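Local coordinates for protein trehalose monomycolate exporter MmpL3 (Mycobacterium tuberculosis, PDB 7NVH) that exports trehalose monomycolate, as its name states, probably carrying this mycolic acid ester across the inner membrane as an MmpL-family transporter of the RND permease clan, at residues Ser41-Asp46 against Gln304-Ser309; Ile69-Gln74 against Val161-Leu166; Val643-Arg648 against Ile665-Thr670. All blocks are in the same frame, centred on the assembly; numbering follows the deposited sequence. Where two conformers were deposited one is given.

The three contacts are spread along the long axis of the RND-type fold, from the sheet of a porter-like domain to the far end of the membrane helices. Interaction 2 pairs two strands of a four-stranded sheet; its centre lies about 30 Å from that of interaction 1, where the loop after strand 38-39 meets the start of helix 305-336. In sequence the strand pair forms between the two halves of interaction 1. Interaction 3 follows later, joining helices 624-654 and 659-669; its centre is about 39 Å from that of interaction 1 and about 58 Å from that of interaction 2. Interactions 1 and 2 thus border the bound detergent, while interaction 3 lies far from it.

Interaction 1 of 3, residues Ser41-Asp46 against Gln304-Ser309; sequences SGFYDD and QGFLKS. With AV0 (Lauryl Maltose Neopentyl Glycol), chain B.
With CG of Phe-43 anti to its carbonyl carbon (chi1 -82°) and CG of Phe-306 anti to its backbone N (chi1 165°), two benzyl groups from distant parts of the chain run side by side in the same direction. The contact joins the loop between strand 38-39 and helix 49-61 to the start of helix 305-336 in this RND-type fold. The rings form an offset stack, centroids 4.7 Å apart and planes 19° from parallel, in which the CE1-CZ side of Phe-43 overlies CD1 of Phe-306. His-234 meets the Phe-306 ring edge-to-face, while Pro-625 of helix 624-654 touches both phenylalanines.

Beside the stack, Phe-306 N donates to Gly-42 O at 2.7 Å, approaching from above the carbonyl plane and tying segment 304-309 to the loop. Two glycines make the close approach possible: CA of Gly-42 and CA of Gly-305 are 3.9 Å apart, and a CB on Gly-42 would run into Phe-306 N. Gln-304 lays its CB against Gly-42 O at 3.4 Å, and its CG lies 3.8 Å from Phe-43 O. On the detergent side, Ser-41 CB lies 3.5 Å from O3 of the maltoside, and Tyr-44 CD2 is 3.6 Å from its OAI.

Interaction 2 of 3, residues Ile69-Gln74 against Val161-Leu166; sequences IVAIFQ and VKLAGL. With AV0 (Lauryl Maltose Neopentyl Glycol), chain B.
One face of the Phe-73 ring carries Val-161: methyl CG2 sits 3.8 Å from the ring centroid and 20° off the normal, a CH-pi contact displaced toward the CE2 side. Val-161 CG2 is anti to its backbone N, which brings this branch over the ring face, and the same methyl reaches Ala-71 CB at 3.6 Å. Trp-86, Val-90 and Leu-94 of helix 84-94 also pack against Phe-73.

The backbones that carry these side chains belong to strands 70-74 and 162-164 and the residues next to them, the first and last strands of a βαββαβ unit with the ferredoxin-like strand order 2-3-1-4, as in the porter subdomains of RND transporters. Strand 70-74 is central, bonded on its other side to strand 127-131, whereas 162-164 is outermost. Val-70 pairs with Ala-164 and Ile-72 with Lys-162 as antiparallel hydrogen-bonded pairs, with Ala-71 and Leu-163 as the non-hydrogen-bonded pair between them. Val-70 N points almost straight (178°) at Ala-164 O, 2.7 Å away, and Ala-164 N returns a bond to Val-70 O at 2.8 Å, nearly along the C=O axis. Ile-72 N reaches Lys-162 O at 2.8 Å; the answering bond, Lys-162 N to Ile-72 O, is longer at 3.2 Å and falls on a lone pair.

The sheet face bearing Val-70, Ile-72, Lys-162 and Ala-164 meets helix 434-443, where Phe-440 touches Val-70 and Ile-72. Ala-71 and Leu-163 point to the other face. Past the strand, Gly-165 occupies the N-cap of helix 166-174, its C 3.7 Å from detergent carbon CBB, and Leu-166 CD2 lies 3.7 Å from CBR.

Interaction 3 of 3, residues Val643-Arg648 against Ile665-Thr670; sequences VFLVSR and IGTAAT
Ile-665 opens the second segment, and its carbonyl O accepts from both Ala-668 N and Ala-669 N. Helix 659-669 follows helix 624-654 after a short connection and crosses it steeply, the local axes 7.7 Å apart at 128°, at the probably cytoplasmic end of the RND-type membrane domain. No hydrogen bond joins the two segments; they meet by van der Waals contacts, in which Arg-648 has the largest share.

Gly-666 and Arg-648 have the closest CA atoms, 4.4 Å apart. The glycine's carbonyl O faces Arg-648 CB at 3.4 Å.

Thr-667 follows; its side chain, with OG1 anti to the backbone N, lies beside that of Leu-645, pointing the same way. The leucine, its CG also anti to the backbone N, brings methyl CD1 to 3.3 Å from Thr-667 OG1.

Ala-669 turns its CB toward the first helix and lies over one face of the Arg-648 guanidinium, 3.6 Å from NH2. Bends at chi2 and chi3 fold the arginine chain back so that the flat group can cover this methyl. NH2 is also held by a salt bridge to Glu-262, which ties this helix pair to helix 248-265 in the first half of the chain.

Thr-670 closes the segment: its side chain crosses that of Arg-648 obliquely, CB 4.2 Å from Arg-648 CG, while its CG2 rests 3.8 Å from Leu-645 CD1.

Interaction 1 of 3, residues Ser41-Asp46 against Gln304-Ser309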
loop_
_atom_site.group_PDB
_atom_site.type_symbol
_atom_site.label_atom_id
_atom_site.label_comp_id
_atom_site.label_asym_id
_atom_site.label_seq_id
_atom_site.Cartn_x
_atom_site.Cartn_y
_atom_site.Cartn_z
ATOM N N SER A 41 -6.680 -2.034 11.447
ATOM C CA SER A 41 -5.702 -2.795 12.205
ATOM C C SER A 41 -4.994 -3.792 11.298
ATOM O O SER A 41 -5.566 -4.291 10.327
ATOM C CB SER A 41 -6.368 -3.532 13.367
ATOM O OG SER A 41 -7.158 -4.610 12.899
ATOM N N GLY A 42 -3.737 -4.075 11.625
ATOM C CA GLY A 42 -2.956 -5.011 10.844
ATOM C C GLY A 42 -1.539 -4.551 10.581
ATOM O O GLY A 42 -0.792 -5.212 9.854
ATOM N N PHE A 43 -1.153 -3.417 11.164
ATOM C CA PHE A 43 0.201 -2.908 10.990
ATOM C C PHE A 43 1.200 -3.530 11.949
ATOM O O PHE A 43 2.386 -3.193 11.876
ATOM C CB PHE A 43 0.220 -1.390 11.163
ATOM C CG PHE A 43 -0.177 -0.640 9.935
ATOM C CD1 PHE A 43 0.668 -0.580 8.843
ATOM C CD2 PHE A 43 -1.394 0.010 9.870
ATOM C CE1 PHE A 43 0.305 0.109 7.710
ATOM C CE2 PHE A 43 -1.761 0.702 8.740
ATOM C CZ PHE A 43 -0.911 0.750 7.657
ATOM N N TYR A 44 0.766 -4.415 12.838
ATOM C CA TYR A 44 1.618 -4.952 13.885
ATOM C C TYR A 44 1.660 -6.470 13.797
ATOM O O TYR A 44 0.660 -7.111 13.462
ATOM C CB TYR A 44 1.119 -4.518 15.264
ATOM C CG TYR A 44 1.118 -3.020 15.457
ATOM C CD1 TYR A 44 2.112 -2.231 14.903
ATOM C CD2 TYR A 44 0.116 -2.395 16.184
ATOM C CE1 TYR A 44 2.115 -0.863 15.071
ATOM C CE2 TYR A 44 0.111 -1.028 16.357
ATOM C CZ TYR A 44 1.112 -0.268 15.797
ATOM O OH TYR A 44 1.113 1.096 15.967
ATOM N N ASP A 45 2.827 -7.038 14.097
ATOM C CA ASP A 45 2.997 -8.484 14.138
ATOM C C ASP A 45 2.147 -9.059 15.262
ATOM O O ASP A 45 2.503 -8.938 16.437
ATOM C CB ASP A 45 4.474 -8.834 14.334
ATOM C CG ASP A 45 4.749 -10.327 14.264
ATOM O OD1 ASP A 45 3.795 -11.133 14.268
ATOM O OD2 ASP A 45 5.939 -10.700 14.210
ATOM N N ASP A 46 1.040 -9.710 14.913
ATOM C CA ASP A 46 0.079 -10.177 15.903
ATOM C C ASP A 46 0.600 -11.328 16.753
ATOM O O ASP A 46 -0.044 -11.680 17.747
ATOM C CB ASP A 46 -1.223 -10.588 15.215
ATOM C CG ASP A 46 -1.966 -9.405 14.628
ATOM O OD1 ASP A 46 -2.660 -8.699 15.389
ATOM O OD2 ASP A 46 -1.854 -9.178 13.404
ATOM N N GLN A 304 2.172 -9.270 9.265
ATOM C CA GLN A 304 1.312 -8.098 9.353
ATOM C C GLN A 304 -0.010 -8.357 8.645
ATOM O O GLN A 304 -0.033 -8.799 7.493
ATOM C CB GLN A 304 2.005 -6.883 8.741
ATOM C CG GLN A 304 2.963 -6.176 9.674
ATOM C CD GLN A 304 4.369 -6.727 9.588
ATOM O OE1 GLN A 304 4.581 -7.934 9.676
ATOM N NE2 GLN A 304 5.340 -5.841 9.414
ATOM N N GLY A 305 -1.117 -8.074 9.335
ATOM C CA GLY A 305 -2.424 -8.222 8.720
ATOM C C GLY A 305 -2.699 -7.210 7.632
ATOM O O GLY A 305 -3.580 -7.435 6.797
ATOM N N PHE A 306 -1.974 -6.092 7.635
ATOM C CA PHE A 306 -2.060 -5.140 6.534
ATOM C C PHE A 306 -1.576 -5.775 5.237
ATOM O O PHE A 306 -2.289 -5.783 4.227
ATOM C CB PHE A 306 -1.240 -3.896 6.886
ATOM C CG PHE A 306 -0.955 -2.987 5.725
ATOM C CD1 PHE A 306 -1.834 -1.975 5.391
ATOM C CD2 PHE A 306 0.212 -3.117 4.993
ATOM C CE1 PHE A 306 -1.568 -1.127 4.336
ATOM C CE2 PHE A 306 0.480 -2.274 3.935
ATOM C CZ PHE A 306 -0.410 -1.277 3.608
ATOM N N LEU A 307 -0.374 -6.351 5.263
ATOM C CA LEU A 307 0.207 -6.916 4.051
ATOM C C LEU A 307 -0.581 -8.123 3.566
ATOM O O LEU A 307 -0.730 -8.322 2.358
ATOM C CB LEU A 307 1.667 -7.284 4.298
ATOM C CG LEU A 307 2.617 -6.090 4.229
ATOM C CD1 LEU A 307 4.055 -6.537 4.327
ATOM C CD2 LEU A 307 2.386 -5.312 2.949
ATOM N N LYS A 308 -1.094 -8.942 4.488
ATOM C CA LYS A 308 -1.860 -10.115 4.084
ATOM C C LYS A 308 -3.156 -9.749 3.376
ATOM O O LYS A 308 -3.688 -10.573 2.627
ATOM C CB LYS A 308 -2.165 -10.993 5.297
ATOM C CG LYS A 308 -1.016 -11.891 5.712
ATOM C CD LYS A 308 -1.417 -12.803 6.854
ATOM C CE LYS A 308 -0.259 -13.686 7.283
ATOM N NZ LYS A 308 0.043 -14.731 6.269
ATOM N N SER A 309 -3.679 -8.545 3.595
ATOM C CA SER A 309 -4.874 -8.105 2.888
ATOM C C SER A 309 -4.534 -7.350 1.612
ATOM O O SER A 309 -5.235 -7.489 0.603
ATOM C CB SER A 309 -5.733 -7.225 3.796
ATOM O OG SER A 309 -5.127 -5.960 3.987
HETATM C C1 AV0 B . -3.776 1.926 16.527
HETATM O O1 AV0 B . -3.185 2.930 15.774
HETATM C C2 AV0 B . -3.942 0.671 15.693
HETATM O O2 AV0 B . -4.781 0.967 14.576
HETATM C C3 AV0 B . -4.562 -0.435 16.491
HETATM O O3 AV0 B . -4.493 -1.647 15.689
HETATM C C4 AV0 B . -3.899 -0.677 17.804
HETATM O O4 AV0 B . -4.809 -1.446 18.670
HETATM C C5 AV0 B . -3.535 0.599 18.567
HETATM O O5 AV0 B . -2.928 1.648 17.711
HETATM C C6 AV0 B . -2.565 0.253 19.649
HETATM O O6 AV0 B . -1.448 1.100 19.553
HETATM C CAA AV0 B . -6.133 4.561 5.117
HETATM C CAB AV0 B . -4.466 12.727 23.753
HETATM O OAI AV0 B . -3.125 -4.037 15.879
HETATM O OAJ AV0 B . 4.407 11.597 22.108
HETATM O OAL AV0 B . 4.745 6.985 15.427
HETATM O OAN AV0 B . 2.068 8.405 20.370
HETATM O OAP AV0 B . -0.490 8.002 19.280
HETATM O OAQ AV0 B . -2.402 -5.126 20.475
HETATM O OAR AV0 B . 7.168 10.733 20.352
HETATM O OAS AV0 B . -5.667 -5.611 18.952
HETATM O OAT AV0 B . 7.744 10.332 17.554
HETATM O OAU AV0 B . -4.229 -2.932 20.977
HETATM O OAV AV0 B . 5.725 8.965 16.195
HETATM C CAW AV0 B . -6.188 4.676 6.630
HETATM C CAX AV0 B . -4.337 12.985 22.219
HETATM C CAY AV0 B . -5.794 3.348 7.256
HETATM C CAZ AV0 B . -3.687 11.750 21.535
HETATM C CBA AV0 B . -5.521 3.552 8.747
HETATM C CBB AV0 B . -3.503 12.049 20.030
HETATM C CBC AV0 B . -4.510 4.699 8.926
HETATM C CBD AV0 B . -2.705 10.895 19.345
HETATM C CBE AV0 B . -3.946 4.675 10.383
HETATM C CBF AV0 B . -2.939 10.965 17.822
HETATM C CBG AV0 B . -5.143 4.755 11.424
HETATM C CBH AV0 B . -2.231 9.745 17.120
HETATM C CBI AV0 B . -4.702 4.066 12.769
HETATM C CBJ AV0 B . -3.190 9.147 16.048
HETATM C CBK AV0 B . -4.241 5.172 13.820
HETATM C CBL AV0 B . -2.543 7.870 15.409
HETATM C CBM AV0 B . -3.359 -4.974 16.906
HETATM C CBN AV0 B . 4.494 11.989 20.759
HETATM C CBP AV0 B . 4.036 6.311 16.441
HETATM C CBQ AV0 B . -2.693 5.017 14.125
HETATM C CBR AV0 B . -3.176 6.600 16.074
HETATM C CBS AV0 B . -2.910 4.105 16.558
HETATM C CBT AV0 B . -0.836 5.502 15.903
HETATM O OBV AV0 B . -0.634 6.100 17.199
HETATM O OBX AV0 B . 1.636 6.364 16.676
HETATM O OBY AV0 B . -3.103 -3.025 18.326
HETATM O OBZ AV0 B . 3.755 10.662 18.869
HETATM O OCB AV0 B . 4.206 8.406 18.504
HETATM C CCC AV0 B . -2.787 -4.464 18.193
HETATM C CCD AV0 B . 4.798 10.781 19.893
HETATM C CCF AV0 B . 2.864 7.153 16.884
HETATM C CCH AV0 B . 1.847 8.176 18.934
HETATM C CCJ AV0 B . 0.443 6.977 17.288
HETATM C CCL AV0 B . 0.671 7.318 18.766
HETATM C CCM AV0 B . -2.411 5.312 15.650
HETATM C CCN AV0 B . -3.308 -5.301 19.365
HETATM C CCO AV0 B . 6.201 10.938 19.302
HETATM C CCQ AV0 B . 3.063 7.544 18.349
HETATM C CCR AV0 B . -4.535 -2.816 18.591
HETATM C CCS AV0 B . 4.076 9.621 17.866
HETATM C CCT AV0 B . -4.677 -4.964 19.829
HETATM C CCU AV0 B . 6.480 9.967 18.207
HETATM C CCV AV0 B . -4.955 -3.506 19.880
HETATM C CCW AV0 B . 5.413 9.953 17.207
#

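Interaction 2 of 3, residues Ile69-Gln74 against Val161-Leu166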
loop_
_atom_site.group_PDB
_atom_site.type_symbol
_atom_site.label_atom_id
_atom_site.label_comp_id
_atom_site.label_asym_id
_atom_site.label_seq_id
_atom_site.Cartn_x
_atom_site.Cartn_y
_atom_site.Cartn_z
ATOM N N ILE A 69 -10.988 11.535 22.139
ATOM C CA ILE A 69 -11.373 12.867 21.693
ATOM C C ILE A 69 -10.934 13.867 22.749
ATOM O O ILE A 69 -11.223 13.685 23.935
ATOM C CB ILE A 69 -12.891 12.992 21.459
ATOM C CG1 ILE A 69 -13.378 11.978 20.428
ATOM C CG2 ILE A 69 -13.247 14.396 21.017
ATOM C CD1 ILE A 69 -14.874 11.954 20.281
ATOM N N VAL A 70 -10.237 14.915 22.325
ATOM C CA VAL A 70 -10.002 16.089 23.152
ATOM C C VAL A 70 -10.524 17.300 22.392
ATOM O O VAL A 70 -10.180 17.504 21.224
ATOM C CB VAL A 70 -8.517 16.248 23.532
ATOM C CG1 VAL A 70 -8.095 15.126 24.458
ATOM C CG2 VAL A 70 -7.635 16.255 22.305
ATOM N N ALA A 71 -11.381 18.074 23.041
ATOM C CA ALA A 71 -12.050 19.209 22.418
ATOM C C ALA A 71 -11.555 20.478 23.092
ATOM O O ALA A 71 -11.830 20.707 24.272
ATOM C CB ALA A 71 -13.565 19.076 22.533
ATOM N N ILE A 72 -10.843 21.307 22.338
ATOM C CA ILE A 72 -10.177 22.481 22.884
ATOM C C ILE A 72 -11.136 23.661 22.821
ATOM O O ILE A 72 -11.591 24.045 21.739
ATOM C CB ILE A 72 -8.885 22.787 22.120
ATOM C CG1 ILE A 72 -7.894 21.638 22.270
ATOM C CG2 ILE A 72 -8.267 24.063 22.635
ATOM C CD1 ILE A 72 -6.717 21.751 21.344
ATOM N N PHE A 73 -11.434 24.243 23.974
ATOM C CA PHE A 73 -12.340 25.375 24.069
ATOM C C PHE A 73 -11.554 26.655 24.316
ATOM O O PHE A 73 -10.549 26.649 25.029
ATOM C CB PHE A 73 -13.362 25.151 25.182
ATOM C CG PHE A 73 -14.348 24.067 24.878
ATOM C CD1 PHE A 73 -14.140 22.780 25.330
ATOM C CD2 PHE A 73 -15.474 24.332 24.125
ATOM C CE1 PHE A 73 -15.042 21.781 25.045
ATOM C CE2 PHE A 73 -16.377 23.337 23.837
ATOM C CZ PHE A 73 -16.161 22.060 24.297
ATOM N N GLN A 74 -12.016 27.748 23.719
ATOM C CA GLN A 74 -11.321 29.023 23.764
ATOM C C GLN A 74 -12.193 30.069 24.443
ATOM O O GLN A 74 -13.419 30.057 24.314
ATOM C CB GLN A 74 -10.936 29.479 22.349
ATOM C CG GLN A 74 -10.406 30.898 22.255
ATOM C CD GLN A 74 -9.508 31.105 21.056
ATOM O OE1 GLN A 74 -9.441 30.262 20.163
ATOM N NE2 GLN A 74 -8.806 32.230 21.033
ATOM N N VAL A 161 -15.188 25.166 18.805
ATOM C CA VAL A 161 -14.415 24.074 19.379
ATOM C C VAL A 161 -13.501 23.453 18.325
ATOM O O VAL A 161 -13.808 23.440 17.127
ATOM C CB VAL A 161 -15.354 23.020 19.992
ATOM C CG1 VAL A 161 -15.999 22.175 18.909
ATOM C CG2 VAL A 161 -14.603 22.147 20.969
ATOM N N LYS A 162 -12.352 22.958 18.778
ATOM C CA LYS A 162 -11.384 22.290 17.919
ATOM C C LYS A 162 -11.169 20.877 18.436
ATOM O O LYS A 162 -10.770 20.687 19.588
ATOM C CB LYS A 162 -10.060 23.052 17.873
ATOM C CG LYS A 162 -10.146 24.471 18.394
ATOM C CD LYS A 162 -9.308 25.419 17.555
ATOM C CE LYS A 162 -9.782 26.853 17.716
ATOM N NZ LYS A 162 -10.646 27.279 16.582
ATOM N N LEU A 163 -11.428 19.892 17.584
ATOM C CA LEU A 163 -11.323 18.497 17.975
ATOM C C LEU A 163 -9.951 17.939 17.631
ATOM O O LEU A 163 -9.398 18.220 16.566
ATOM C CB LEU A 163 -12.410 17.667 17.295
ATOM C CG LEU A 163 -13.785 18.325 17.202
ATOM C CD1 LEU A 163 -14.730 17.456 16.394
ATOM C CD2 LEU A 163 -14.346 18.585 18.586
ATOM N N ALA A 164 -9.410 17.145 18.548
ATOM C CA ALA A 164 -8.142 16.465 18.346
ATOM C C ALA A 164 -8.191 15.148 19.100
ATOM O O ALA A 164 -9.146 14.860 19.823
ATOM C CB ALA A 164 -6.963 17.322 18.811
ATOM N N GLY A 165 -7.157 14.340 18.918
ATOM C CA GLY A 165 -7.078 13.083 19.630
ATOM C C GLY A 165 -6.909 11.894 18.714
ATOM O O GLY A 165 -6.610 12.052 17.529
ATOM N N LEU A 166 -7.105 10.695 19.251
ATOM C CA LEU A 166 -6.933 9.480 18.470
ATOM C C LEU A 166 -7.990 9.316 17.392
ATOM O O LEU A 166 -7.665 8.891 16.279
ATOM C CB LEU A 166 -6.960 8.257 19.390
ATOM C CG LEU A 166 -5.683 7.975 20.176
ATOM C CD1 LEU A 166 -6.011 7.257 21.471
ATOM C CD2 LEU A 166 -4.712 7.162 19.345
HETATM C C1 AV0 B . -3.776 1.926 16.527
HETATM O O1 AV0 B . -3.185 2.930 15.774
HETATM C C2 AV0 B . -3.942 0.671 15.693
HETATM O O2 AV0 B . -4.781 0.967 14.576
HETATM C C3 AV0 B . -4.562 -0.435 16.491
HETATM O O3 AV0 B . -4.493 -1.647 15.689
HETATM C C4 AV0 B . -3.899 -0.677 17.804
HETATM O O4 AV0 B . -4.809 -1.446 18.670
HETATM C C5 AV0 B . -3.535 0.599 18.567
HETATM O O5 AV0 B . -2.928 1.648 17.711
HETATM C C6 AV0 B . -2.565 0.253 19.649
HETATM O O6 AV0 B . -1.448 1.100 19.553
HETATM C CAA AV0 B . -6.133 4.561 5.117
HETATM C CAB AV0 B . -4.466 12.727 23.753
HETATM O OAI AV0 B . -3.125 -4.037 15.879
HETATM O OAJ AV0 B . 4.407 11.597 22.108
HETATM O OAL AV0 B . 4.745 6.985 15.427
HETATM O OAN AV0 B . 2.068 8.405 20.370
HETATM O OAP AV0 B . -0.490 8.002 19.280
HETATM O OAQ AV0 B . -2.402 -5.126 20.475
HETATM O OAR AV0 B . 7.168 10.733 20.352
HETATM O OAS AV0 B . -5.667 -5.611 18.952
HETATM O OAT AV0 B . 7.744 10.332 17.554
HETATM O OAU AV0 B . -4.229 -2.932 20.977
HETATM O OAV AV0 B . 5.725 8.965 16.195
HETATM C CAW AV0 B . -6.188 4.676 6.630
HETATM C CAX AV0 B . -4.337 12.985 22.219
HETATM C CAY AV0 B . -5.794 3.348 7.256
HETATM C CAZ AV0 B . -3.687 11.750 21.535
HETATM C CBA AV0 B . -5.521 3.552 8.747
HETATM C CBB AV0 B . -3.503 12.049 20.030
HETATM C CBC AV0 B . -4.510 4.699 8.926
HETATM C CBD AV0 B . -2.705 10.895 19.345
HETATM C CBE AV0 B . -3.946 4.675 10.383
HETATM C CBF AV0 B . -2.939 10.965 17.822
HETATM C CBG AV0 B . -5.143 4.755 11.424
HETATM C CBH AV0 B . -2.231 9.745 17.120
HETATM C CBI AV0 B . -4.702 4.066 12.769
HETATM C CBJ AV0 B . -3.190 9.147 16.048
HETATM C CBK AV0 B . -4.241 5.172 13.820
HETATM C CBL AV0 B . -2.543 7.870 15.409
HETATM C CBM AV0 B . -3.359 -4.974 16.906
HETATM C CBN AV0 B . 4.494 11.989 20.759
HETATM C CBP AV0 B . 4.036 6.311 16.441
HETATM C CBQ AV0 B . -2.693 5.017 14.125
HETATM C CBR AV0 B . -3.176 6.600 16.074
HETATM C CBS AV0 B . -2.910 4.105 16.558
HETATM C CBT AV0 B . -0.836 5.502 15.903
HETATM O OBV AV0 B . -0.634 6.100 17.199
HETATM O OBX AV0 B . 1.636 6.364 16.676
HETATM O OBY AV0 B . -3.103 -3.025 18.326
HETATM O OBZ AV0 B . 3.755 10.662 18.869
HETATM O OCB AV0 B . 4.206 8.406 18.504
HETATM C CCC AV0 B . -2.787 -4.464 18.193
HETATM C CCD AV0 B . 4.798 10.781 19.893
HETATM C CCF AV0 B . 2.864 7.153 16.884
HETATM C CCH AV0 B . 1.847 8.176 18.934
HETATM C CCJ AV0 B . 0.443 6.977 17.288
HETATM C CCL AV0 B . 0.671 7.318 18.766
HETATM C CCM AV0 B . -2.411 5.312 15.650
HETATM C CCN AV0 B . -3.308 -5.301 19.365
HETATM C CCO AV0 B . 6.201 10.938 19.302
HETATM C CCQ AV0 B . 3.063 7.544 18.349
HETATM C CCR AV0 B . -4.535 -2.816 18.591
HETATM C CCS AV0 B . 4.076 9.621 17.866
HETATM C CCT AV0 B . -4.677 -4.964 19.829
HETATM C CCU AV0 B . 6.480 9.967 18.207
HETATM C CCV AV0 B . -4.955 -3.506 19.880
HETATM C CCW AV0 B . 5.413 9.953 17.207
#

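Interaction 3 of 3, residues Val643-Arg648 against Ile665-Thr670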
loop_
_atom_site.group_PDB
_atom_site.type_symbol
_atom_site.label_atom_id
_atom_site.label_comp_id
_atom_site.label_asym_id
_atom_site.label_seq_id
_atom_site.Cartn_x
_atom_site.Cartn_y
_atom_site.Cartn_z
ATOM N N VAL A 643 8.458 -8.218 -19.803
ATOM C CA VAL A 643 7.784 -9.263 -20.570
ATOM C C VAL A 643 7.121 -8.677 -21.805
ATOM O O VAL A 643 7.215 -9.239 -22.900
ATOM C CB VAL A 643 6.772 -10.014 -19.687
ATOM C CG1 VAL A 643 5.942 -10.959 -20.529
ATOM C CG2 VAL A 643 7.506 -10.796 -18.638
ATOM N N PHE A 644 6.447 -7.538 -21.655
ATOM C CA PHE A 644 5.806 -6.908 -22.803
ATOM C C PHE A 644 6.829 -6.571 -23.877
ATOM O O PHE A 644 6.570 -6.752 -25.071
ATOM C CB PHE A 644 5.062 -5.646 -22.367
ATOM C CG PHE A 644 3.852 -5.913 -21.526
ATOM C CD1 PHE A 644 3.050 -7.010 -21.772
ATOM C CD2 PHE A 644 3.513 -5.062 -20.492
ATOM C CE1 PHE A 644 1.937 -7.257 -20.999
ATOM C CE2 PHE A 644 2.400 -5.302 -19.715
ATOM C CZ PHE A 644 1.611 -6.402 -19.971
ATOM N N LEU A 645 7.999 -6.079 -23.469
ATOM C CA LEU A 645 9.025 -5.718 -24.439
ATOM C C LEU A 645 9.631 -6.948 -25.103
ATOM O O LEU A 645 9.776 -6.987 -26.330
ATOM C CB LEU A 645 10.113 -4.890 -23.760
ATOM C CG LEU A 645 11.237 -4.393 -24.663
ATOM C CD1 LEU A 645 10.696 -3.377 -25.645
ATOM C CD2 LEU A 645 12.358 -3.799 -23.836
ATOM N N VAL A 646 9.986 -7.965 -24.317
ATOM C CA VAL A 646 10.774 -9.079 -24.830
ATOM C C VAL A 646 9.926 -10.178 -25.466
ATOM O O VAL A 646 10.459 -10.989 -26.232
ATOM C CB VAL A 646 11.660 -9.652 -23.706
ATOM C CG1 VAL A 646 12.604 -10.721 -24.228
ATOM C CG2 VAL A 646 12.467 -8.542 -23.067
ATOM N N SER A 647 8.622 -10.224 -25.193
ATOM C CA SER A 647 7.785 -11.233 -25.829
ATOM C C SER A 647 7.738 -11.031 -27.335
ATOM O O SER A 647 7.768 -12.000 -28.101
ATOM C CB SER A 647 6.381 -11.199 -25.233
ATOM O OG SER A 647 6.417 -11.507 -23.851
ATOM N N ARG A 648 7.671 -9.775 -27.779
ATOM C CA ARG A 648 7.701 -9.497 -29.209
ATOM C C ARG A 648 9.032 -9.909 -29.823
ATOM O O ARG A 648 9.070 -10.443 -30.936
ATOM C CB ARG A 648 7.425 -8.018 -29.462
ATOM C CG ARG A 648 6.022 -7.580 -29.085
ATOM C CD ARG A 648 4.980 -8.517 -29.665
ATOM N NE ARG A 648 4.793 -8.314 -31.098
ATOM C CZ ARG A 648 4.052 -7.346 -31.623
ATOM N NH1 ARG A 648 3.421 -6.489 -30.833
ATOM N NH2 ARG A 648 3.938 -7.235 -32.937
ATOM N N ILE A 665 12.594 -5.523 -34.502
ATOM C CA ILE A 665 11.145 -5.706 -34.597
ATOM C C ILE A 665 10.501 -5.744 -33.218
ATOM O O ILE A 665 9.454 -5.123 -32.998
ATOM C CB ILE A 665 10.775 -6.944 -35.440
ATOM C CG1 ILE A 665 11.231 -6.804 -36.900
ATOM C CG2 ILE A 665 9.285 -7.210 -35.372
ATOM C CD1 ILE A 665 12.594 -7.268 -37.246
ATOM N N GLY A 666 11.114 -6.441 -32.260
ATOM C CA GLY A 666 10.483 -6.591 -30.962
ATOM C C GLY A 666 10.227 -5.270 -30.267
ATOM O O GLY A 666 9.146 -5.051 -29.717
ATOM N N THR A 667 11.207 -4.370 -30.281
ATOM C CA THR A 667 11.056 -3.090 -29.604
ATOM C C THR A 667 10.687 -1.949 -30.541
ATOM O O THR A 667 10.658 -0.796 -30.103
ATOM C CB THR A 667 12.328 -2.731 -28.832
ATOM O OG1 THR A 667 12.087 -1.569 -28.030
ATOM C CG2 THR A 667 13.451 -2.443 -29.773
ATOM N N ALA A 668 10.407 -2.233 -31.810
ATOM C CA ALA A 668 9.788 -1.243 -32.678
ATOM C C ALA A 668 8.299 -1.470 -32.861
ATOM O O ALA A 668 7.565 -0.508 -33.105
ATOM C CB ALA A 668 10.466 -1.238 -34.052
ATOM N N ALA A 669 7.835 -2.714 -32.748
ATOM C CA ALA A 669 6.409 -2.987 -32.850
ATOM C C ALA A 669 5.661 -2.607 -31.583
ATOM O O ALA A 669 4.468 -2.289 -31.646
ATOM C CB ALA A 669 6.179 -4.463 -33.169
ATOM N N THR A 670 6.331 -2.632 -30.433
ATOM C CA THR A 670 5.686 -2.390 -29.152
ATOM C C THR A 670 6.062 -1.049 -28.539
ATOM O O THR A 670 5.661 -0.769 -27.407
ATOM C CB THR A 670 6.026 -3.506 -28.167
ATOM O OG1 THR A 670 5.172 -3.410 -27.022
ATOM C CG2 THR A 670 7.463 -3.375 -27.709
#